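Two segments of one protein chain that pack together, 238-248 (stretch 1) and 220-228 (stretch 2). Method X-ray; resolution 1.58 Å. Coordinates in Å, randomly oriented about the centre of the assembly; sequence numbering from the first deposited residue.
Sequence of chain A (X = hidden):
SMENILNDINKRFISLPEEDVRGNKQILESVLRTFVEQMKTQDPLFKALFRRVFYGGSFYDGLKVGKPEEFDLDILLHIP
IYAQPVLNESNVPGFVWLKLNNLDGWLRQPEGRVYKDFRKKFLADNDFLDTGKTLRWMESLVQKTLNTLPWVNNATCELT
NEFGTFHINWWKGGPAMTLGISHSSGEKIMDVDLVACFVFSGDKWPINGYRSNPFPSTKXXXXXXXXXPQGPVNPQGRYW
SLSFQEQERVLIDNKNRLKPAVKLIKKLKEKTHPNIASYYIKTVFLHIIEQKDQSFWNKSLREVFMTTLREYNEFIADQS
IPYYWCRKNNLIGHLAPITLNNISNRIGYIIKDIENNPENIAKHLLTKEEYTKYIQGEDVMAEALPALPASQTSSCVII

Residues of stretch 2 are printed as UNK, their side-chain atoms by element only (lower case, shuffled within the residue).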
ATOM      1  N   ARG A 238     -19.824  -8.048  -4.998  1.00 24.06           N
ATOM      2  CA  ARG A 238     -20.111  -6.715  -5.518  1.00 25.35           C
ATOM      3  C   ARG A 238     -19.334  -5.605  -4.826  1.00 23.21           C
ATOM      4  O   ARG A 238     -19.265  -4.496  -5.366  1.00 24.73           O
ATOM      5  CB  ARG A 238     -21.598  -6.394  -5.391  1.00 28.69           C
ATOM      6  CG  ARG A 238     -22.436  -6.860  -6.545  1.00 34.52           C
ATOM      7  CD  ARG A 238     -23.754  -6.123  -6.544  1.00 38.11           C
ATOM      8  NE  ARG A 238     -24.764  -6.829  -7.317  1.00 38.30           N
ATOM      9  CZ  ARG A 238     -26.048  -6.509  -7.330  1.00 40.77           C
ATOM     10  NH1 ARG A 238     -26.515  -5.501  -6.612  1.00 36.53           N
ATOM     11  NH2 ARG A 238     -26.884  -7.216  -8.083  1.00 45.76           N
ATOM     12  N   TYR A 239     -18.776  -5.858  -3.645  1.00 26.26           N
ATOM     13  CA  TYR A 239     -18.203  -4.801  -2.818  1.00 25.47           C
ATOM     14  C   TYR A 239     -16.728  -4.613  -3.146  1.00 24.08           C
ATOM     15  O   TYR A 239     -15.919  -5.528  -2.956  1.00 25.87           O
ATOM     16  CB  TYR A 239     -18.388  -5.117  -1.334  1.00 23.49           C
ATOM     17  CG  TYR A 239     -19.816  -5.004  -0.860  1.00 32.74           C
ATOM     18  CD1 TYR A 239     -20.714  -6.040  -1.065  1.00 27.72           C
ATOM     19  CD2 TYR A 239     -20.269  -3.860  -0.208  1.00 30.48           C
ATOM     20  CE1 TYR A 239     -22.026  -5.949  -0.634  1.00 32.58           C
ATOM     21  CE2 TYR A 239     -21.584  -3.759   0.230  1.00 29.13           C
ATOM     22  CZ  TYR A 239     -22.458  -4.809   0.009  1.00 31.10           C
ATOM     23  OH  TYR A 239     -23.768  -4.730   0.436  1.00 37.57           O
ATOM     24  N   TRP A 240     -16.384  -3.419  -3.622  1.00 20.02           N
ATOM     25  CA  TRP A 240     -15.015  -3.038  -3.935  1.00 20.09           C
ATOM     26  C   TRP A 240     -14.530  -1.993  -2.940  1.00 21.38           C
ATOM     27  O   TRP A 240     -15.310  -1.147  -2.491  1.00 25.42           O
ATOM     28  CB  TRP A 240     -14.920  -2.472  -5.353  1.00 21.75           C
ATOM     29  CG  TRP A 240     -15.142  -3.494  -6.408  1.00 20.12           C
ATOM     30  CD1 TRP A 240     -16.328  -4.075  -6.750  1.00 20.91           C
ATOM     31  CD2 TRP A 240     -14.150  -4.068  -7.267  1.00 18.52           C
ATOM     32  NE1 TRP A 240     -16.139  -4.977  -7.767  1.00 21.88           N
ATOM     33  CE2 TRP A 240     -14.812  -4.991  -8.107  1.00 19.35           C
ATOM     34  CE3 TRP A 240     -12.772  -3.896  -7.408  1.00 20.52           C
ATOM     35  CZ2 TRP A 240     -14.138  -5.739  -9.071  1.00 19.99           C
ATOM     36  CZ3 TRP A 240     -12.104  -4.634  -8.372  1.00 21.36           C
ATOM     37  CH2 TRP A 240     -12.790  -5.547  -9.188  1.00 21.42           C
ATOM     38  N   SER A 241     -13.246  -2.056  -2.597  1.00 22.07           N
ATOM     39  CA  SER A 241     -12.610  -1.030  -1.783  1.00 21.04           C
ATOM     40  C   SER A 241     -12.125   0.110  -2.669  1.00 25.05           C
ATOM     41  O   SER A 241     -11.796  -0.090  -3.838  1.00 25.06           O
ATOM     42  CB  SER A 241     -11.420  -1.595  -1.005  1.00 29.91           C
ATOM     43  OG  SER A 241     -11.811  -2.622  -0.117  1.00 32.51           O
ATOM     44  N   LEU A 242     -12.063   1.306  -2.095  1.00 25.22           N
ATOM     45  CA  LEU A 242     -11.501   2.464  -2.772  1.00 24.92           C
ATOM     46  C   LEU A 242     -10.041   2.626  -2.385  1.00 29.91           C
ATOM     47  O   LEU A 242      -9.668   2.422  -1.225  1.00 28.07           O
ATOM     48  CB  LEU A 242     -12.268   3.736  -2.419  1.00 28.63           C
ATOM     49  CG  LEU A 242     -13.660   3.852  -3.028  1.00 28.28           C
ATOM     50  CD1 LEU A 242     -14.488   4.819  -2.226  1.00 36.35           C
ATOM     51  CD2 LEU A 242     -13.577   4.303  -4.480  1.00 28.88           C
ATOM     52  N   SER A 243      -9.215   2.980  -3.360  1.00 24.55           N
ATOM     53  CA  SER A 243      -7.829   3.341  -3.102  1.00 23.09           C
ATOM     54  C   SER A 243      -7.627   4.803  -3.472  1.00 22.57           C
ATOM     55  O   SER A 243      -7.733   5.180  -4.646  1.00 19.83           O
ATOM     56  CB  SER A 243      -6.857   2.451  -3.864  1.00 25.68           C
ATOM     57  OG  SER A 243      -5.528   2.899  -3.638  1.00 31.37           O
ATOM     58  N   PHE A 244      -7.353   5.621  -2.460  1.00 20.29           N
ATOM     59  CA  PHE A 244      -6.915   6.995  -2.638  1.00 21.27           C
ATOM     60  C   PHE A 244      -5.435   7.135  -2.288  1.00 23.23           C
ATOM     61  O   PHE A 244      -4.982   8.202  -1.863  1.00 19.84           O
ATOM     62  CB  PHE A 244      -7.783   7.933  -1.802  1.00 22.31           C
ATOM     63  CG  PHE A 244      -9.257   7.840  -2.126  1.00 21.13           C
ATOM     64  CD1 PHE A 244      -9.730   8.247  -3.363  1.00 23.73           C
ATOM     65  CD2 PHE A 244     -10.161   7.340  -1.202  1.00 25.90           C
ATOM     66  CE1 PHE A 244     -11.082   8.161  -3.677  1.00 26.86           C
ATOM     67  CE2 PHE A 244     -11.514   7.254  -1.502  1.00 22.93           C
ATOM     68  CZ  PHE A 244     -11.975   7.666  -2.745  1.00 23.91           C
ATOM     69  N   GLN A 245      -4.678   6.046  -2.475  1.00 19.54           N
ATOM     70  CA  GLN A 245      -3.268   6.023  -2.095  1.00 21.95           C
ATOM     71  C   GLN A 245      -2.432   6.999  -2.910  1.00 18.40           C
ATOM     72  O   GLN A 245      -1.402   7.478  -2.425  1.00 19.82           O
ATOM     73  CB  GLN A 245      -2.691   4.620  -2.263  1.00 23.25           C
ATOM     74  CG  GLN A 245      -3.302   3.553  -1.383  1.00 30.60           C
ATOM     75  CD  GLN A 245      -2.798   2.175  -1.761  1.00 39.94           C
ATOM     76  OE1 GLN A 245      -1.779   1.714  -1.245  1.00 37.19           O
ATOM     77  NE2 GLN A 245      -3.501   1.517  -2.685  1.00 37.04           N
ATOM     78  N   GLU A 246      -2.823   7.278  -4.155  1.00 19.84           N
ATOM     79  CA  GLU A 246      -2.056   8.246  -4.930  1.00 18.97           C
ATOM     80  C   GLU A 246      -2.171   9.636  -4.320  1.00 18.68           C
ATOM     81  O   GLU A 246      -1.178  10.371  -4.242  1.00 17.91           O
ATOM     82  CB  GLU A 246      -2.511   8.247  -6.390  1.00 22.74           C
ATOM     83  CG  GLU A 246      -1.488   8.891  -7.328  1.00 32.44           C
ATOM     84  CD  GLU A 246      -1.421   8.211  -8.684  1.00 40.59           C
ATOM     85  OE1 GLU A 246      -2.411   7.561  -9.075  1.00 35.66           O
ATOM     86  OE2 GLU A 246      -0.374   8.325  -9.354  1.00 50.92           O
ATOM     87  N   GLN A 247      -3.366   9.997  -3.847  1.00 18.72           N
ATOM     88  CA  GLN A 247      -3.556  11.284  -3.183  1.00 17.76           C
ATOM     89  C   GLN A 247      -2.914  11.302  -1.798  1.00 19.48           C
ATOM     90  O   GLN A 247      -2.335  12.318  -1.396  1.00 17.24           O
ATOM     91  CB  GLN A 247      -5.046  11.603  -3.084  1.00 17.50           C
ATOM     92  CG  GLN A 247      -5.694  11.938  -4.427  1.00 17.90           C
ATOM     93  CD  GLN A 247      -6.058  10.707  -5.239  1.00 20.92           C
ATOM     94  OE1 GLN A 247      -6.109   9.589  -4.716  1.00 19.03           O
ATOM     95  NE2 GLN A 247      -6.320  10.909  -6.526  1.00 20.26           N
ATOM     96  N   GLU A 248      -3.018  10.197  -1.052  1.00 17.07           N
ATOM     97  CA  GLU A 248      -2.367  10.124   0.256  1.00 14.78           C
ATOM     98  C   GLU A 248      -0.862  10.324   0.138  1.00 18.46           C
ATOM     99  O   GLU A 248      -0.240  10.959   1.001  1.00 16.52           O
ATOM    100  CB  GLU A 248      -2.668   8.780   0.926  1.00 17.05           C
ATOM    101  CG  GLU A 248      -4.105   8.617   1.385  1.00 18.49           C
ATOM    102  CD  GLU A 248      -4.414   7.210   1.876  1.00 19.93           C
ATOM    103  OE1 GLU A 248      -3.470   6.417   2.070  1.00 22.78           O
ATOM    104  OE2 GLU A 248      -5.605   6.903   2.083  1.00 22.10           O
ATOM    105  N   UNK A 220      -6.085  13.468 -10.675  1.00 20.28           N
ATOM    106  CA  UNK A 220      -7.536  13.336 -10.882  1.00 22.59           C
ATOM    107  C   UNK A 220      -8.066  11.928 -10.708  1.00 23.34           C
ATOM    108  O   UNK A 220      -9.264  11.773 -10.442  1.00 27.12           O
ATOM    109  c   UNK A 220      -6.436  13.462 -12.990  1.00 24.58           C
ATOM    110  c   UNK A 220      -7.727  13.809 -12.329  1.00 22.62           C
ATOM    111  c   UNK A 220      -5.374  13.723 -11.942  1.00 22.33           C
ATOM    112  N   UNK A 221      -7.231  10.904 -10.856  1.00 20.87           N
ATOM    113  CA  UNK A 221      -7.712   9.533 -10.945  1.00 19.60           C
ATOM    114  C   UNK A 221      -7.636   8.820  -9.600  1.00 18.72           C
ATOM    115  O   UNK A 221      -6.769   9.097  -8.767  1.00 23.03           O
ATOM    116  c   UNK A 221      -6.206   8.598 -14.417  1.00 29.00           C
ATOM    117  c   UNK A 221      -6.922   8.744 -11.991  1.00 21.90           C
ATOM    118  o   UNK A 221      -6.214   9.030 -15.590  1.00 41.88           O
ATOM    119  c   UNK A 221      -7.080   9.294 -13.397  1.00 22.34           C
ATOM    120  o   UNK A 221      -5.511   7.627 -14.057  1.00 24.33           O
ATOM    121  N   UNK A 222      -8.561   7.891  -9.404  1.00 18.97           N
ATOM    122  CA  UNK A 222      -8.552   6.999  -8.254  1.00 17.25           C
ATOM    123  C   UNK A 222      -8.920   5.616  -8.765  1.00 16.06           C
ATOM    124  O   UNK A 222      -9.342   5.456  -9.913  1.00 19.27           O
ATOM    125  c   UNK A 222     -11.757   6.311  -7.160  1.00 16.53           C
ATOM    126  c   UNK A 222     -13.620   7.155  -8.413  1.00 24.37           C
ATOM    127  c   UNK A 222      -9.536   7.460  -7.177  1.00 20.47           C
ATOM    128  c   UNK A 222     -10.967   7.359  -7.599  1.00 19.23           C
ATOM    129  c   UNK A 222     -12.835   8.203  -8.858  1.00 23.51           C
ATOM    130  c   UNK A 222     -11.519   8.301  -8.453  1.00 21.96           C
ATOM    131  c   UNK A 222     -13.081   6.207  -7.563  1.00 22.67           C
ATOM    132  N   UNK A 223      -8.764   4.598  -7.924  1.00 16.41           N
ATOM    133  CA  UNK A 223      -9.107   3.265  -8.394  1.00 17.45           C
ATOM    134  C   UNK A 223      -9.782   2.460  -7.297  1.00 20.69           C
ATOM    135  O   UNK A 223      -9.767   2.823  -6.117  1.00 18.50           O
ATOM    136  c   UNK A 223      -7.884   2.515  -8.974  1.00 19.84           C
ATOM    137  c   UNK A 223      -6.451   1.298  -7.303  1.00 20.47           C
ATOM    138  c   UNK A 223      -6.679   2.434  -8.065  1.00 19.17           C
ATOM    139  c   UNK A 223      -5.734   3.449  -8.046  1.00 20.29           C
ATOM    140  c   UNK A 223      -5.326   1.189  -6.502  1.00 20.64           C
ATOM    141  c   UNK A 223      -4.603   3.355  -7.240  1.00 19.95           C
ATOM    142  c   UNK A 223      -4.400   2.224  -6.468  1.00 21.66           C
ATOM    143  N   UNK A 224     -10.439   1.385  -7.723  1.00 17.02           N
ATOM    144  CA  UNK A 224     -11.106   0.465  -6.813  1.00 17.28           C
ATOM    145  C   UNK A 224     -10.312  -0.830  -6.776  1.00 17.28           C
ATOM    146  O   UNK A 224      -9.692  -1.241  -7.765  1.00 18.55           O
ATOM    147  c   UNK A 224     -12.694  -0.473  -8.569  1.00 18.26           C
ATOM    148  c   UNK A 224     -12.581   0.206  -7.195  1.00 17.95           C
ATOM    149  c   UNK A 224     -13.376   1.506  -7.118  1.00 21.39           C
ATOM    150  c   UNK A 224     -14.149  -0.811  -8.990  1.00 18.76           C
ATOM    151  N   UNK A 225     -10.331  -1.467  -5.611  1.00 20.06           N
ATOM    152  CA  UNK A 225      -9.476  -2.608  -5.291  1.00 20.60           C
ATOM    153  C   UNK A 225     -10.379  -3.771  -4.897  1.00 20.12           C
ATOM    154  O   UNK A 225     -11.355  -3.569  -4.158  1.00 19.21           O
ATOM    155  c   UNK A 225      -7.592  -1.091  -4.613  1.00 20.30           C
ATOM    156  c   UNK A 225      -7.631  -3.432  -3.780  1.00 24.33           C
ATOM    157  c   UNK A 225      -8.484  -2.244  -4.172  1.00 19.60           C
ATOM    158  N   UNK A 226     -10.106  -5.001  -5.367  1.00 22.39           N
ATOM    159  CA  UNK A 226     -11.036  -6.117  -5.123  1.00 23.66           C
ATOM    160  C   UNK A 226     -10.905  -6.743  -3.746  1.00 26.71           C
ATOM    161  O   UNK A 226     -10.910  -7.972  -3.617  1.00 28.56           O
ATOM    162  c   UNK A 226     -10.662  -7.119  -6.221  1.00 23.58           C
ATOM    163  c   UNK A 226      -9.198  -6.880  -6.437  1.00 22.46           C
ATOM    164  c   UNK A 226      -8.974  -5.401  -6.220  1.00 22.90           C
ATOM    165  N   UNK A 227     -10.799  -5.917  -2.713  1.00 25.06           N
ATOM    166  CA  UNK A 227     -10.762  -6.387  -1.336  1.00 26.55           C
ATOM    167  C   UNK A 227     -12.149  -6.209  -0.732  1.00 32.26           C
ATOM    168  O   UNK A 227     -12.632  -5.079  -0.595  1.00 33.72           O
ATOM    169  c   UNK A 227      -8.273  -5.691   1.558  1.00 45.07           C
ATOM    170  n   UNK A 227      -7.484  -3.964   3.162  1.00 57.84           N
ATOM    171  c   UNK A 227      -9.570  -6.139   0.901  1.00 33.21           C
ATOM    172  c   UNK A 227      -9.712  -5.628  -0.520  1.00 35.86           C
ATOM    173  c   UNK A 227      -8.309  -4.226   1.947  1.00 53.44           C
ATOM    174  N   UNK A 228     -12.787  -7.321  -0.379  1.00 30.99           N
ATOM    175  CA  UNK A 228     -14.127  -7.277   0.176  1.00 29.72           C
ATOM    176  C   UNK A 228     -14.079  -6.862   1.642  1.00 39.45           C
ATOM    177  O   UNK A 228     -13.020  -6.904   2.275  1.00 37.62           O
ATOM    178  c   UNK A 228     -14.848 -11.083   0.516  1.00 43.51           C
ATOM    179  c   UNK A 228     -14.797  -8.639   0.027  1.00 39.24           C
ATOM    180  c   UNK A 228     -13.975 -12.284   0.832  1.00 47.26           C
ATOM    181  c   UNK A 228     -14.120  -9.771   0.776  1.00 45.12           C
ATOM    182  n   UNK A 228     -13.741 -12.446   2.292  1.00 59.75           N
TER
HETATM  183  O   HOH W   1      -4.119  10.090  -9.822  1.00 30.36           O
HETATM  184  O   HOH W   2      -4.756   6.811  -8.557  1.00 33.95           O

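Position 220 has three side-chain carbons that close a ring onto the backbone N. This is Pro-220. Its CD, the closest side-chain atom to stretch 1, is 6.2 Å from Gln-247 NE2, and its CA-to-CB bond points away.

Position 221 carries three carbons in a row, the third bearing two oxygens. This is Glu-221. Both carboxylate oxygens are hydrogen-bonded elsewhere in the structure. Gln-247 NE2 donates to Glu-221 O at 2.9 Å. Water 1 also donates to Glu-221 O, at 3.0 Å, and makes a weak bond to Glu-246 OE1 at 3.1 Å.

Position 222 has one carbon followed by a six-carbon ring with no oxygen. It packs on Leu-242 and Phe-244. This is Phe-222. Its CE2 lies 3.7 Å from Leu-242 CD2, and its CB lies 3.9 Å from Phe-244 CE1. The two phenyl rings meet obliquely, with planes at 34°.

Position 223 again has one carbon and a six-carbon ring, lying against Ser-243. This is Phe-223. Ser-243 CB sits over one face of this ring, 3.7 Å from its centroid. Ser-243 OG is 3.1 Å from Phe-223 CZ. Ser-243 N donates to Phe-223 O at 2.8 Å. The return bond, Phe-223 N to Ser-243 O, is weak at 3.5 Å.

Position 224 has four carbons, forked at the first, with one arm two carbons long. They meet Trp-240 and Leu-242. This is Ile-224. Its CG1 is 3.6 Å from Trp-240 CE3, and its CG2 is 3.9 Å from Leu-242 CD2. Its CA approaches Ser-241 O at 3.1 Å in a CA-H...O contact.

Position 225 has one carbon carrying two more. They meet Ser-243. This is Val-225. Its CG2 is 3.7 Å from Ser-243 CB. Val-225 N donates to Ser-241 O at 2.7 Å, and Ser-241 N donates to Val-225 O at 2.9 Å.

Position 226 has three carbons in a ring closed onto the backbone N. They pack against Trp-240. This is Pro-226. Its CB lies 3.6 Å from Trp-240 CZ3.

Position 227 has four carbons in a row ending in nitrogen. Its CB is 3.7 Å from Ser-241 OG. This is Lys-227. CA-to-CB runs sideways and the end of the side chain leads away, but its backbone is held: Ser-241 OG donates to Lys-227 O at 2.6 Å.

Position 228 has the same four carbons and nitrogen. CA-to-CB runs sideways and the end of the side chain leads away. This is Lys-228. Its CA is 4.0 Å from Tyr-239 O.

The contact is a short antiparallel strand pair, with two hydrogen bonds at Ser-241 and Val-225 and two at Ser-243 and Phe-223. Leu-242 and Ile-224 point to one face, where Phe-222 joins them. Ser-241, Val-225, Ser-243 and Phe-223 point to the other. Ser-241 OG and Gln-247 NE2 add hydrogen bonds to backbone carbonyls beyond the strand. Together the stretches bury 784 Å².

Stretch 2 (220-228) PEFFIVPKK
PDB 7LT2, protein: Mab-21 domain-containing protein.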